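Local coordinates for ceramide very long chain fatty acid hydroxylase SCS7 (Saccharomyces cerevisiae, PDB 4ZR1), which hydroxylates the very long chain fatty acid of ceramides, postulated to act at C-2, using oxygen, electrons from cytochrome b5 and probably a dimetal centre, at residues 24-28 with 79-83; 50-54 with 73-78; 58-62 with 89-93; 258-263 with 275-279. All coordinates share one frame; numbering follows the deposited sequence.

How the interactions relate
All four contacts lie in regions assigned to the cytoplasmic side, three of them before the first transmembrane helix. Interactions 1 and 2 have centres 10 Å apart and touch through Arg-82, which reaches His-51, Phe-53 and Gln-77. Helix 71-78 supplies one side of interaction 2 and runs on into 79-83 of interaction 1. In the sequence, interaction 2 falls between the segments of interaction 1. Interaction 3 alternates with both and meets interaction 2 where Leu-54 packs on Leu-60. Interaction 4 lies about 30 Å from interaction 3 between centres. Tyr-259 connects it to His-79 and Phe-28. Interactions 1 and 4 thus join chain from before and after the transmembrane helices beside the metal site.

Interaction 1. Residues 24-28 with 79-83; sequences DSTTF and HRPRH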
loop_
_atom_site.group_PDB
_atom_site.type_symbol
_atom_site.label_atom_id
_atom_site.label_comp_id
_atom_site.label_asym_id
_atom_site.label_seq_id
_atom_site.Cartn_x
_atom_site.Cartn_y
_atom_site.Cartn_z
ATOM N N ASP A 24 -13.291 1.651 -19.143
ATOM C CA ASP A 24 -11.863 1.351 -19.129
ATOM C C ASP A 24 -11.259 1.700 -17.767
ATOM O O ASP A 24 -11.351 2.842 -17.312
ATOM C CB ASP A 24 -11.145 2.108 -20.244
ATOM C CG ASP A 24 -9.656 1.829 -20.271
ATOM O OD1 ASP A 24 -9.254 0.763 -20.787
ATOM O OD2 ASP A 24 -8.886 2.683 -19.785
ATOM N N SER A 25 -10.641 0.715 -17.121
ATOM C CA SER A 25 -10.209 0.879 -15.735
ATOM C C SER A 25 -8.978 1.760 -15.601
ATOM O O SER A 25 -8.681 2.259 -14.517
ATOM C CB SER A 25 -9.929 -0.482 -15.095
ATOM O OG SER A 25 -8.743 -1.055 -15.612
ATOM N N THR A 26 -8.263 1.940 -16.705
ATOM C CA THR A 26 -7.016 2.702 -16.703
ATOM C C THR A 26 -7.262 4.200 -16.701
ATOM O O THR A 26 -6.319 4.982 -16.636
ATOM C CB THR A 26 -6.135 2.346 -17.924
ATOM O OG1 THR A 26 -6.789 2.762 -19.131
ATOM C CG2 THR A 26 -5.867 0.852 -17.979
ATOM N N THR A 27 -8.529 4.597 -16.781
ATOM C CA THR A 27 -8.872 6.007 -16.827
ATOM C C THR A 27 -9.462 6.437 -15.489
ATOM O O THR A 27 -10.482 5.905 -15.043
ATOM C CB THR A 27 -9.869 6.331 -17.969
ATOM O OG1 THR A 27 -11.107 5.647 -17.743
ATOM C CG2 THR A 27 -9.301 5.902 -19.317
ATOM N N PHE A 28 -8.794 7.395 -14.855
ATOM C CA PHE A 28 -9.232 7.956 -13.591
ATOM C C PHE A 28 -10.598 8.624 -13.748
ATOM O O PHE A 28 -10.920 9.130 -14.821
ATOM C CB PHE A 28 -8.184 8.950 -13.080
ATOM C CG PHE A 28 -6.817 8.343 -12.896
ATOM C CD1 PHE A 28 -6.648 7.200 -12.125
ATOM C CD2 PHE A 28 -5.704 8.893 -13.520
ATOM C CE1 PHE A 28 -5.394 6.629 -11.962
ATOM C CE2 PHE A 28 -4.444 8.324 -13.362
ATOM C CZ PHE A 28 -4.290 7.189 -12.579
ATOM N N HIS A 79 0.198 2.993 -12.097
ATOM C CA HIS A 79 -0.870 3.544 -11.264
ATOM C C HIS A 79 -2.204 3.612 -12.014
ATOM O O HIS A 79 -3.203 4.086 -11.480
ATOM C CB HIS A 79 -0.496 4.937 -10.745
ATOM C CG HIS A 79 0.722 4.953 -9.875
ATOM N ND1 HIS A 79 1.952 5.379 -10.324
ATOM C CD2 HIS A 79 0.901 4.589 -8.581
ATOM C CE1 HIS A 79 2.837 5.279 -9.348
ATOM N NE2 HIS A 79 2.228 4.797 -8.281
ATOM N N ARG A 80 -2.228 3.141 -13.254
ATOM C CA ARG A 80 -3.497 3.007 -13.950
ATOM C C ARG A 80 -3.934 1.556 -13.815
ATOM O O ARG A 80 -3.322 0.664 -14.396
ATOM C CB ARG A 80 -3.367 3.455 -15.401
ATOM C CG ARG A 80 -2.951 4.921 -15.504
ATOM C CD ARG A 80 -2.799 5.390 -16.931
ATOM N NE ARG A 80 -4.049 5.272 -17.667
ATOM C CZ ARG A 80 -4.221 5.704 -18.909
ATOM N NH1 ARG A 80 -5.394 5.553 -19.514
ATOM N NH2 ARG A 80 -3.214 6.291 -19.543
ATOM N N PRO A 81 -4.977 1.316 -13.001
ATOM C CA PRO A 81 -5.271 -0.035 -12.507
ATOM C C PRO A 81 -5.792 -1.017 -13.551
ATOM O O PRO A 81 -6.476 -0.646 -14.500
ATOM C CB PRO A 81 -6.339 0.213 -11.427
ATOM C CG PRO A 81 -6.954 1.530 -11.786
ATOM C CD PRO A 81 -5.841 2.337 -12.379
ATOM N N ARG A 82 -5.449 -2.282 -13.355
ATOM C CA ARG A 82 -6.037 -3.359 -14.127
ATOM C C ARG A 82 -6.634 -4.360 -13.143
ATOM O O ARG A 82 -6.565 -4.159 -11.931
ATOM C CB ARG A 82 -4.995 -4.035 -15.025
ATOM C CG ARG A 82 -3.770 -3.190 -15.333
ATOM C CD ARG A 82 -4.026 -2.125 -16.388
ATOM N NE ARG A 82 -2.866 -1.251 -16.539
ATOM C CZ ARG A 82 -2.403 -0.830 -17.710
ATOM N NH1 ARG A 82 -1.340 -0.042 -17.767
ATOM N NH2 ARG A 82 -3.002 -1.211 -18.827
ATOM N N HIS A 83 -7.220 -5.431 -13.661
ATOM C CA HIS A 83 -7.741 -6.501 -12.820
ATOM C C HIS A 83 -7.479 -7.852 -13.486
ATOM O O HIS A 83 -7.854 -8.066 -14.639
ATOM C CB HIS A 83 -9.242 -6.302 -12.554
ATOM C CG HIS A 83 -9.800 -7.234 -11.522
ATOM N ND1 HIS A 83 -9.379 -7.233 -10.209
ATOM C CD2 HIS A 83 -10.734 -8.210 -11.616
ATOM C CE1 HIS A 83 -10.030 -8.166 -9.539
ATOM N NE2 HIS A 83 -10.861 -8.770 -10.368
#
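Arg-80 donates from NE to the backbone O of Thr-26 at 2.5 Å, with an N-H...O angle of 148°. The oxygen meets the edge of the guanidinium, about 18° out of its plane. NH1 adds a weak bond to the same oxygen. A bend at chi3 (61°) turns the guanidinium back toward this carbonyl. A separate bond runs from Ser-25 OG to Pro-81 O at 2.6 Å, tilted from the carbonyl plane. The type I turn from Asp-24 to Thr-27 presents both Ser-25 and Thr-26 to 79-83. Inside the turn, Thr-27 OG1 bonds to Asp-24 O.

Packing surrounds these bonds. Thr-26 CG2 lies over one face of the Arg-82 guanidinium, 3.6 Å from NH2. The Phe-28 ring has His-79 O at its edge, 3.4 Å from CE1. Phe-28 CZ also meets Arg-80 CG at 3.9 Å. Pro-81 CG rests 3.3 Å from Ser-25 O.

Both arginines have acidic partners elsewhere: Arg-80 pairs with Glu-290 of strand 289-290, and Arg-82 with Asp-47 of helix 44-51. The loop 79-83 leaves helix 71-78 beside zinc ligands His-155 and His-178, whose rings meet that of His-79. His-51 of helix 44-51 touches Thr-26 and Arg-82.

Interaction 2. Residues 50-54 with 73-78; sequences KHKFL and FYVDQI
Phe-53 holds CG anti to its backbone N (chi1 -175°), and this carries its ring over to Gln-77. Phe-73 has a similar first torsion, 178°, which brings its ring beside the end of helix 44-51. The two rings form an offset edge-to-face pair. The edge of Phe-53 points at the face of Phe-73, with centroids 5.7 Å apart and planes at 87°. The nearest carbons are Phe-53 CD1 and Phe-73 CE2, at 3.8 Å.

Gln-77 CB sits over the centre of the Phe-53 ring, 3.4 Å from its centroid, in a CH-pi contact. Leu-54 CG covers the opposite face nearer the rim. The ring is therefore held between two aliphatic groups. At its far end, Phe-53 CZ approaches Ile-78 CD1 at 4.1 Å and Tyr-74 CD1 at 4.2 Å. The Phe-73 ring also turns its edge to the backbone: CZ is 3.5 Å from His-51 O and 3.5 Å from Lys-52 O. Lys-52, with positive phi, is the first residue to leave the helix, and Phe-53 follows with its side chain directed to 73-78.

The contact joins the end of helix 44-51 to helix 71-78. Phe-69 meets both phenyl rings, and Tyr-289 of strand 289-290 meets Phe-73 edge-to-face. Helix 164-179 lies beside Tyr-74 and Ile-78, where His-170 bonds to Tyr-74 OH. Helix 60-65 packs against Leu-54.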
loop_
_atom_site.group_PDB
_atom_site.type_symbol
_atom_site.label_atom_id
_atom_site.label_comp_id
_atom_site.label_asym_id
_atom_site.label_seq_id
_atom_site.Cartn_x
_atom_site.Cartn_y
_atom_site.Cartn_z
ATOM N N LYS A 50 -2.796 -2.202 -26.429
ATOM C CA LYS A 50 -3.258 -0.823 -26.326
ATOM C C LYS A 50 -2.255 0.086 -25.614
ATOM O O LYS A 50 -1.925 1.150 -26.119
ATOM C CB LYS A 50 -4.614 -0.763 -25.620
ATOM C CG LYS A 50 -5.237 0.628 -25.613
ATOM C CD LYS A 50 -6.668 0.625 -25.103
ATOM C CE LYS A 50 -7.236 2.041 -25.040
ATOM N NZ LYS A 50 -8.645 2.075 -24.539
ATOM N N HIS A 51 -1.759 -0.333 -24.454
ATOM C CA HIS A 51 -0.927 0.547 -23.631
ATOM C C HIS A 51 0.565 0.228 -23.726
ATOM O O HIS A 51 1.402 1.014 -23.271
ATOM C CB HIS A 51 -1.385 0.485 -22.172
ATOM C CG HIS A 51 -2.829 0.840 -21.980
ATOM N ND1 HIS A 51 -3.295 2.136 -22.062
ATOM C CD2 HIS A 51 -3.908 0.069 -21.709
ATOM C CE1 HIS A 51 -4.600 2.148 -21.852
ATOM N NE2 HIS A 51 -4.997 0.906 -21.634
ATOM N N LYS A 52 0.891 -0.918 -24.324
ATOM C CA LYS A 52 2.282 -1.310 -24.567
ATOM C C LYS A 52 3.096 -1.319 -23.274
ATOM O O LYS A 52 4.225 -0.833 -23.230
ATOM C CB LYS A 52 2.928 -0.377 -25.604
ATOM C CG LYS A 52 2.414 -0.571 -27.032
ATOM C CD LYS A 52 3.326 0.092 -28.064
ATOM C CE LYS A 52 4.061 -0.940 -28.913
ATOM N NZ LYS A 52 5.207 -0.370 -29.686
ATOM N N PHE A 53 2.516 -1.884 -22.222
ATOM C CA PHE A 53 3.134 -1.849 -20.901
ATOM C C PHE A 53 3.555 -3.239 -20.407
ATOM O O PHE A 53 4.630 -3.721 -20.733
ATOM C CB PHE A 53 2.171 -1.200 -19.911
ATOM C CG PHE A 53 2.746 -0.995 -18.537
ATOM C CD1 PHE A 53 3.980 -0.387 -18.369
ATOM C CD2 PHE A 53 2.030 -1.370 -17.411
ATOM C CE1 PHE A 53 4.504 -0.191 -17.100
ATOM C CE2 PHE A 53 2.547 -1.171 -16.135
ATOM C CZ PHE A 53 3.783 -0.583 -15.980
ATOM N N LEU A 54 2.709 -3.872 -19.604
ATOM C CA LEU A 54 2.980 -5.221 -19.139
ATOM C C LEU A 54 1.929 -6.195 -19.669
ATOM O O LEU A 54 0.745 -5.865 -19.783
ATOM C CB LEU A 54 3.013 -5.275 -17.608
ATOM C CG LEU A 54 4.101 -4.490 -16.871
ATOM C CD1 LEU A 54 3.833 -4.547 -15.382
ATOM C CD2 LEU A 54 5.503 -5.009 -17.171
ATOM N N PHE A 73 7.163 6.716 -17.863
ATOM C CA PHE A 73 6.203 5.793 -18.454
ATOM C C PHE A 73 5.797 4.720 -17.453
ATOM O O PHE A 73 4.615 4.381 -17.327
ATOM C CB PHE A 73 6.788 5.157 -19.703
ATOM C CG PHE A 73 5.885 4.146 -20.345
ATOM C CD1 PHE A 73 4.664 4.533 -20.876
ATOM C CD2 PHE A 73 6.264 2.807 -20.430
ATOM C CE1 PHE A 73 3.829 3.609 -21.479
ATOM C CE2 PHE A 73 5.435 1.873 -21.029
ATOM C CZ PHE A 73 4.213 2.275 -21.557
ATOM N N TYR A 74 6.782 4.188 -16.741
ATOM C CA TYR A 74 6.510 3.219 -15.693
ATOM C C TYR A 74 5.554 3.775 -14.625
ATOM O O TYR A 74 4.594 3.096 -14.242
ATOM C CB TYR A 74 7.809 2.762 -15.030
ATOM C CG TYR A 74 7.550 2.032 -13.746
ATOM C CD1 TYR A 74 7.139 0.699 -13.751
ATOM C CD2 TYR A 74 7.669 2.681 -12.525
ATOM C CE1 TYR A 74 6.877 0.027 -12.566
ATOM C CE2 TYR A 74 7.407 2.020 -11.336
ATOM C CZ TYR A 74 7.013 0.697 -11.360
ATOM O OH TYR A 74 6.755 0.054 -10.171
ATOM N N VAL A 75 5.814 4.996 -14.143
ATOM C CA VAL A 75 4.996 5.573 -13.071
ATOM C C VAL A 75 3.606 5.919 -13.586
ATOM O O VAL A 75 2.629 5.797 -12.863
ATOM C CB VAL A 75 5.634 6.848 -12.427
ATOM C CG1 VAL A 75 7.010 6.543 -11.879
ATOM C CG2 VAL A 75 5.709 7.993 -13.411
ATOM N N ASP A 76 3.514 6.329 -14.843
ATOM C CA ASP A 76 2.224 6.685 -15.403
ATOM C C ASP A 76 1.365 5.446 -15.577
ATOM O O ASP A 76 0.146 5.492 -15.455
ATOM C CB ASP A 76 2.395 7.395 -16.744
ATOM C CG ASP A 76 1.085 7.931 -17.283
ATOM O OD1 ASP A 76 0.437 7.227 -18.088
ATOM O OD2 ASP A 76 0.693 9.050 -16.879
ATOM N N GLN A 77 2.014 4.326 -15.856
ATOM C CA GLN A 77 1.292 3.140 -16.272
ATOM C C GLN A 77 0.944 2.216 -15.108
ATOM O O GLN A 77 -0.124 1.604 -15.098
ATOM C CB GLN A 77 2.111 2.397 -17.323
ATOM C CG GLN A 77 1.282 1.813 -18.437
ATOM C CD GLN A 77 0.567 2.848 -19.246
ATOM O OE1 GLN A 77 1.047 3.969 -19.418
ATOM N NE2 GLN A 77 -0.608 2.487 -19.737
ATOM N N ILE A 78 1.846 2.125 -14.133
ATOM C CA ILE A 78 1.668 1.244 -12.976
ATOM C C ILE A 78 0.521 1.697 -12.065
ATOM O O ILE A 78 -0.061 0.879 -11.350
ATOM C CB ILE A 78 2.964 1.153 -12.132
ATOM C CG1 ILE A 78 2.970 -0.109 -11.272
ATOM C CG2 ILE A 78 3.137 2.391 -11.250
ATOM C CD1 ILE A 78 3.053 -1.389 -12.060
#

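Interaction 3. Residues 58-62 with 89-93; sequences RPLLM and APLFG
Phe-92 has Leu-61 CD2 over one face of its ring, 3.4 Å from CZ. The two side chains lie side by side and point the same way. With chi1 at -154°, Leu-61 extends away from its own N and lays this methyl on the ring. Pro-59 meets the backbone beyond: its CB is 3.5 Å from Phe-92 O, and its CG faces Gly-93 CA at 4.1 Å. On the other flank, Leu-60 CD1 packs on Leu-91 CD2 at 3.9 Å and on Ala-89 CB.

Two successive backbone bonds join the segments. Leu-60 N donates to Pro-90 O at 3.0 Å. Leu-61 N donates to Leu-91 O at 3.2 Å. Pro-90 O also receives a CA-H...O contact from Pro-59.

Leu-60, Leu-61 and Leu-91 all touch Phe-171 of helix 164-179, which bears zinc ligands farther along. Glu-97 accepts bonds from the backbone N atoms of Leu-91, Phe-92 and Gly-93. The arrangement is typical of a helix N-terminus whose first-turn NH groups, lacking acceptors earlier in their own helix, bond to carbonyls of another segment. Here helix 60-65 is fixed to the loop preceding the first transmembrane helix.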
loop_
_atom_site.group_PDB
_atom_site.type_symbol
_atom_site.label_atom_id
_atom_site.label_comp_id
_atom_site.label_asym_id
_atom_site.label_seq_id
_atom_site.Cartn_x
_atom_site.Cartn_y
_atom_site.Cartn_z
ATOM N N ARG A 58 1.753 -12.969 -18.594
ATOM C CA ARG A 58 3.108 -13.446 -18.376
ATOM C C ARG A 58 3.626 -12.873 -17.063
ATOM O O ARG A 58 3.218 -11.777 -16.680
ATOM C CB ARG A 58 4.000 -13.034 -19.551
ATOM C CG ARG A 58 3.607 -13.612 -20.905
ATOM C CD ARG A 58 4.023 -15.060 -21.019
ATOM N NE ARG A 58 4.022 -15.526 -22.397
ATOM C CZ ARG A 58 3.278 -16.528 -22.856
ATOM N NH1 ARG A 58 3.364 -16.897 -24.134
ATOM N NH2 ARG A 58 2.465 -17.175 -22.042
ATOM N N PRO A 59 4.520 -13.605 -16.370
ATOM C CA PRO A 59 5.022 -13.137 -15.062
ATOM C C PRO A 59 5.522 -11.696 -15.149
ATOM O O PRO A 59 6.267 -11.359 -16.074
ATOM C CB PRO A 59 6.169 -14.109 -14.744
ATOM C CG PRO A 59 5.820 -15.370 -15.506
ATOM C CD PRO A 59 5.109 -14.899 -16.773
ATOM N N LEU A 60 5.091 -10.863 -14.205
ATOM C CA LEU A 60 5.254 -9.413 -14.281
ATOM C C LEU A 60 6.641 -8.910 -13.894
ATOM O O LEU A 60 7.132 -7.924 -14.440
ATOM C CB LEU A 60 4.204 -8.731 -13.394
ATOM C CG LEU A 60 2.739 -8.923 -13.804
ATOM C CD1 LEU A 60 1.800 -8.378 -12.746
ATOM C CD2 LEU A 60 2.472 -8.253 -15.138
ATOM N N LEU A 61 7.276 -9.591 -12.954
ATOM C CA LEU A 61 8.522 -9.096 -12.383
ATOM C C LEU A 61 9.715 -9.106 -13.360
ATOM O O LEU A 61 10.420 -8.106 -13.481
ATOM C CB LEU A 61 8.850 -9.907 -11.136
ATOM C CG LEU A 61 9.695 -9.242 -10.068
ATOM C CD1 LEU A 61 9.089 -7.914 -9.675
ATOM C CD2 LEU A 61 9.738 -10.174 -8.886
ATOM N N MET A 62 9.951 -10.218 -14.053
ATOM C CA MET A 62 11.067 -10.263 -15.001
ATOM C C MET A 62 10.788 -9.313 -16.148
ATOM O O MET A 62 11.685 -8.687 -16.716
ATOM C CB MET A 62 11.307 -11.687 -15.530
ATOM C CG MET A 62 12.248 -12.515 -14.645
ATOM S SD MET A 62 13.930 -11.849 -14.566
ATOM C CE MET A 62 14.698 -12.951 -13.378
ATOM N N ALA A 89 -2.488 -12.504 -10.502
ATOM C CA ALA A 89 -1.471 -12.449 -11.566
ATOM C C ALA A 89 -0.124 -13.001 -11.112
ATOM O O ALA A 89 0.277 -12.828 -9.967
ATOM C CB ALA A 89 -1.298 -11.018 -12.061
ATOM N N PRO A 90 0.580 -13.685 -12.015
ATOM C CA PRO A 90 1.880 -14.247 -11.644
ATOM C C PRO A 90 2.973 -13.179 -11.566
ATOM O O PRO A 90 3.077 -12.341 -12.463
ATOM C CB PRO A 90 2.158 -15.235 -12.776
ATOM C CG PRO A 90 1.449 -14.632 -13.968
ATOM C CD PRO A 90 0.209 -13.995 -13.410
ATOM N N LEU A 91 3.774 -13.201 -10.504
ATOM C CA LEU A 91 4.910 -12.290 -10.410
ATOM C C LEU A 91 6.189 -12.994 -10.853
ATOM O O LEU A 91 7.015 -12.406 -11.549
ATOM C CB LEU A 91 5.068 -11.727 -8.985
ATOM C CG LEU A 91 3.913 -10.865 -8.460
ATOM C CD1 LEU A 91 4.317 -10.070 -7.230
ATOM C CD2 LEU A 91 3.394 -9.943 -9.523
ATOM N N PHE A 92 6.340 -14.254 -10.444
ATOM C CA PHE A 92 7.484 -15.078 -10.828
ATOM C C PHE A 92 7.071 -16.183 -11.789
ATOM O O PHE A 92 7.787 -16.487 -12.745
ATOM C CB PHE A 92 8.145 -15.719 -9.608
ATOM C CG PHE A 92 8.885 -14.763 -8.729
ATOM C CD1 PHE A 92 10.165 -14.343 -9.060
ATOM C CD2 PHE A 92 8.323 -14.318 -7.540
ATOM C CE1 PHE A 92 10.860 -13.477 -8.235
ATOM C CE2 PHE A 92 9.012 -13.451 -6.711
ATOM C CZ PHE A 92 10.277 -13.032 -7.056
ATOM N N GLY A 93 5.934 -16.814 -11.499
ATOM C CA GLY A 93 5.430 -17.904 -12.319
ATOM C C GLY A 93 6.072 -19.247 -12.011
ATOM O O GLY A 93 5.643 -20.284 -12.514
#

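Interaction 4. Residues 258-263 with 275-279; sequences NYQLGF and GTYLG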
loop_
_atom_site.group_PDB
_atom_site.type_symbol
_atom_site.label_atom_id
_atom_site.label_comp_id
_atom_site.label_asym_id
_atom_site.label_seq_id
_atom_site.Cartn_x
_atom_site.Cartn_y
_atom_site.Cartn_z
ATOM N N ASN A 258 -6.999 10.220 -7.779
ATOM C CA ASN A 258 -5.784 10.994 -7.544
ATOM C C ASN A 258 -4.866 10.310 -6.528
ATOM O O ASN A 258 -5.226 10.180 -5.357
ATOM C CB ASN A 258 -6.147 12.408 -7.060
ATOM C CG ASN A 258 -4.993 13.396 -7.186
ATOM O OD1 ASN A 258 -3.841 13.069 -6.900
ATOM N ND2 ASN A 258 -5.304 14.612 -7.625
ATOM N N TYR A 259 -3.686 9.881 -6.978
ATOM C CA TYR A 259 -2.705 9.261 -6.089
ATOM C C TYR A 259 -1.579 10.233 -5.729
ATOM O O TYR A 259 -0.509 9.820 -5.276
ATOM C CB TYR A 259 -2.126 7.979 -6.716
ATOM C CG TYR A 259 -1.362 8.152 -8.020
ATOM C CD1 TYR A 259 -2.026 8.204 -9.240
ATOM C CD2 TYR A 259 0.026 8.219 -8.032
ATOM C CE1 TYR A 259 -1.333 8.354 -10.429
ATOM C CE2 TYR A 259 0.731 8.356 -9.216
ATOM C CZ TYR A 259 0.046 8.426 -10.410
ATOM O OH TYR A 259 0.748 8.570 -11.584
ATOM N N GLN A 260 -1.822 11.526 -5.938
ATOM C CA GLN A 260 -0.931 12.562 -5.421
ATOM C C GLN A 260 -1.491 13.093 -4.100
ATOM O O GLN A 260 -0.880 13.943 -3.446
ATOM C CB GLN A 260 -0.751 13.702 -6.426
ATOM C CG GLN A 260 0.224 13.393 -7.541
ATOM C CD GLN A 260 -0.367 12.496 -8.609
ATOM O OE1 GLN A 260 -1.474 12.726 -9.103
ATOM N NE2 GLN A 260 0.363 11.446 -8.952
ATOM N N LEU A 261 -2.657 12.570 -3.722
ATOM C CA LEU A 261 -3.330 12.938 -2.484
ATOM C C LEU A 261 -3.883 11.701 -1.770
ATOM O O LEU A 261 -3.816 10.590 -2.299
ATOM C CB LEU A 261 -4.464 13.916 -2.772
ATOM C CG LEU A 261 -4.110 15.202 -3.510
ATOM C CD1 LEU A 261 -5.380 15.903 -3.922
ATOM C CD2 LEU A 261 -3.248 16.111 -2.644
ATOM N N GLY A 262 -4.431 11.904 -0.570
ATOM C CA GLY A 262 -5.106 10.849 0.169
ATOM C C GLY A 262 -4.182 9.761 0.690
ATOM O O GLY A 262 -4.505 8.568 0.612
ATOM N N PHE A 263 -3.039 10.168 1.237
ATOM C CA PHE A 263 -2.036 9.213 1.703
ATOM C C PHE A 263 -2.398 8.553 3.032
ATOM O O PHE A 263 -1.903 7.467 3.338
ATOM C CB PHE A 263 -0.673 9.895 1.806
ATOM C CG PHE A 263 -0.206 10.486 0.512
ATOM C CD1 PHE A 263 0.138 9.664 -0.554
ATOM C CD2 PHE A 263 -0.116 11.856 0.349
ATOM C CE1 PHE A 263 0.566 10.202 -1.759
ATOM C CE2 PHE A 263 0.311 12.401 -0.854
ATOM C CZ PHE A 263 0.652 11.569 -1.911
ATOM N N GLY A 275 -1.513 19.182 4.190
ATOM C CA GLY A 275 -2.113 19.692 2.974
ATOM C C GLY A 275 -2.018 18.748 1.795
ATOM O O GLY A 275 -1.545 19.124 0.724
ATOM N N THR A 276 -2.453 17.511 1.998
ATOM C CA THR A 276 -2.585 16.563 0.904
ATOM C C THR A 276 -3.968 15.929 0.931
ATOM O O THR A 276 -4.183 14.888 0.318
ATOM C CB THR A 276 -1.513 15.448 0.958
ATOM O OG1 THR A 276 -1.534 14.815 2.245
ATOM C CG2 THR A 276 -0.123 16.011 0.686
ATOM N N TYR A 277 -4.898 16.557 1.652
ATOM C CA TYR A 277 -6.268 16.057 1.746
ATOM C C TYR A 277 -6.857 15.825 0.351
ATOM O O TYR A 277 -6.488 16.501 -0.611
ATOM C CB TYR A 277 -7.150 17.027 2.546
ATOM C CG TYR A 277 -8.562 16.516 2.774
ATOM C CD1 TYR A 277 -8.803 15.450 3.634
ATOM C CD2 TYR A 277 -9.653 17.107 2.142
ATOM C CE1 TYR A 277 -10.084 14.975 3.848
ATOM C CE2 TYR A 277 -10.944 16.636 2.351
ATOM C CZ TYR A 277 -11.148 15.571 3.207
ATOM O OH TYR A 277 -12.417 15.091 3.427
ATOM N N LEU A 278 -7.756 14.855 0.246
ATOM C CA LEU A 278 -8.381 14.530 -1.029
ATOM C C LEU A 278 -9.835 15.002 -1.034
ATOM O O LEU A 278 -10.758 14.212 -0.831
ATOM C CB LEU A 278 -8.286 13.024 -1.293
ATOM C CG LEU A 278 -8.584 12.513 -2.704
ATOM C CD1 LEU A 278 -7.808 13.307 -3.733
ATOM C CD2 LEU A 278 -8.242 11.035 -2.804
ATOM N N GLY A 279 -10.030 16.299 -1.259
ATOM C CA GLY A 279 -11.354 16.903 -1.214
ATOM C C GLY A 279 -12.201 16.576 -2.429
ATOM O O GLY A 279 -11.738 15.885 -3.335
#
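Two loops meet here, where Leu-261 and Gly-262 face Thr-276 and Leu-278: one backbone bond and a patch of apolar packing join them. The loops flank the short helix 269-273, on the side of the protein assigned to the cytoplasm. Gly-262 N donates to Thr-276 O at 3.1 Å, with an angle of 169° at the hydrogen. The same carbonyl oxygen lies against Leu-261, 3.3 Å from CB.

Leu-261 and Leu-278 carry most of the apolar contact. Leu-278 CD1 reaches Leu-261 CB at 3.5 Å. That methyl also touches Asn-258 CB, at 3.8 Å. Leu-261 CD1 continues to Tyr-277 O at 3.5 Å.

Turns shape both loops. Asn-258 OD1 accepts from Gln-260 N at 2.7 Å in an Asx turn. Gly-275, with positive phi, is the C-prime residue of the Schellman motif that ends helix 269-273. Thr-276 follows it directly.

Thr-276 OG1 and CG2 lie at the edge of the Phe-263 ring, with CG2 3.9 Å from CE2. OG1 is hydrogen-bonded to Asp-271 and Tyr-147, and Asp-271 also accepts from Phe-263 N. Two first-shell zinc ligands are held by loop 258-263: His-254 ND1 bonds to Leu-261 O, and His-150 ND1 to Phe-263 O. These carbonyls are second-shell groups that probably help set the orientation of the imidazoles.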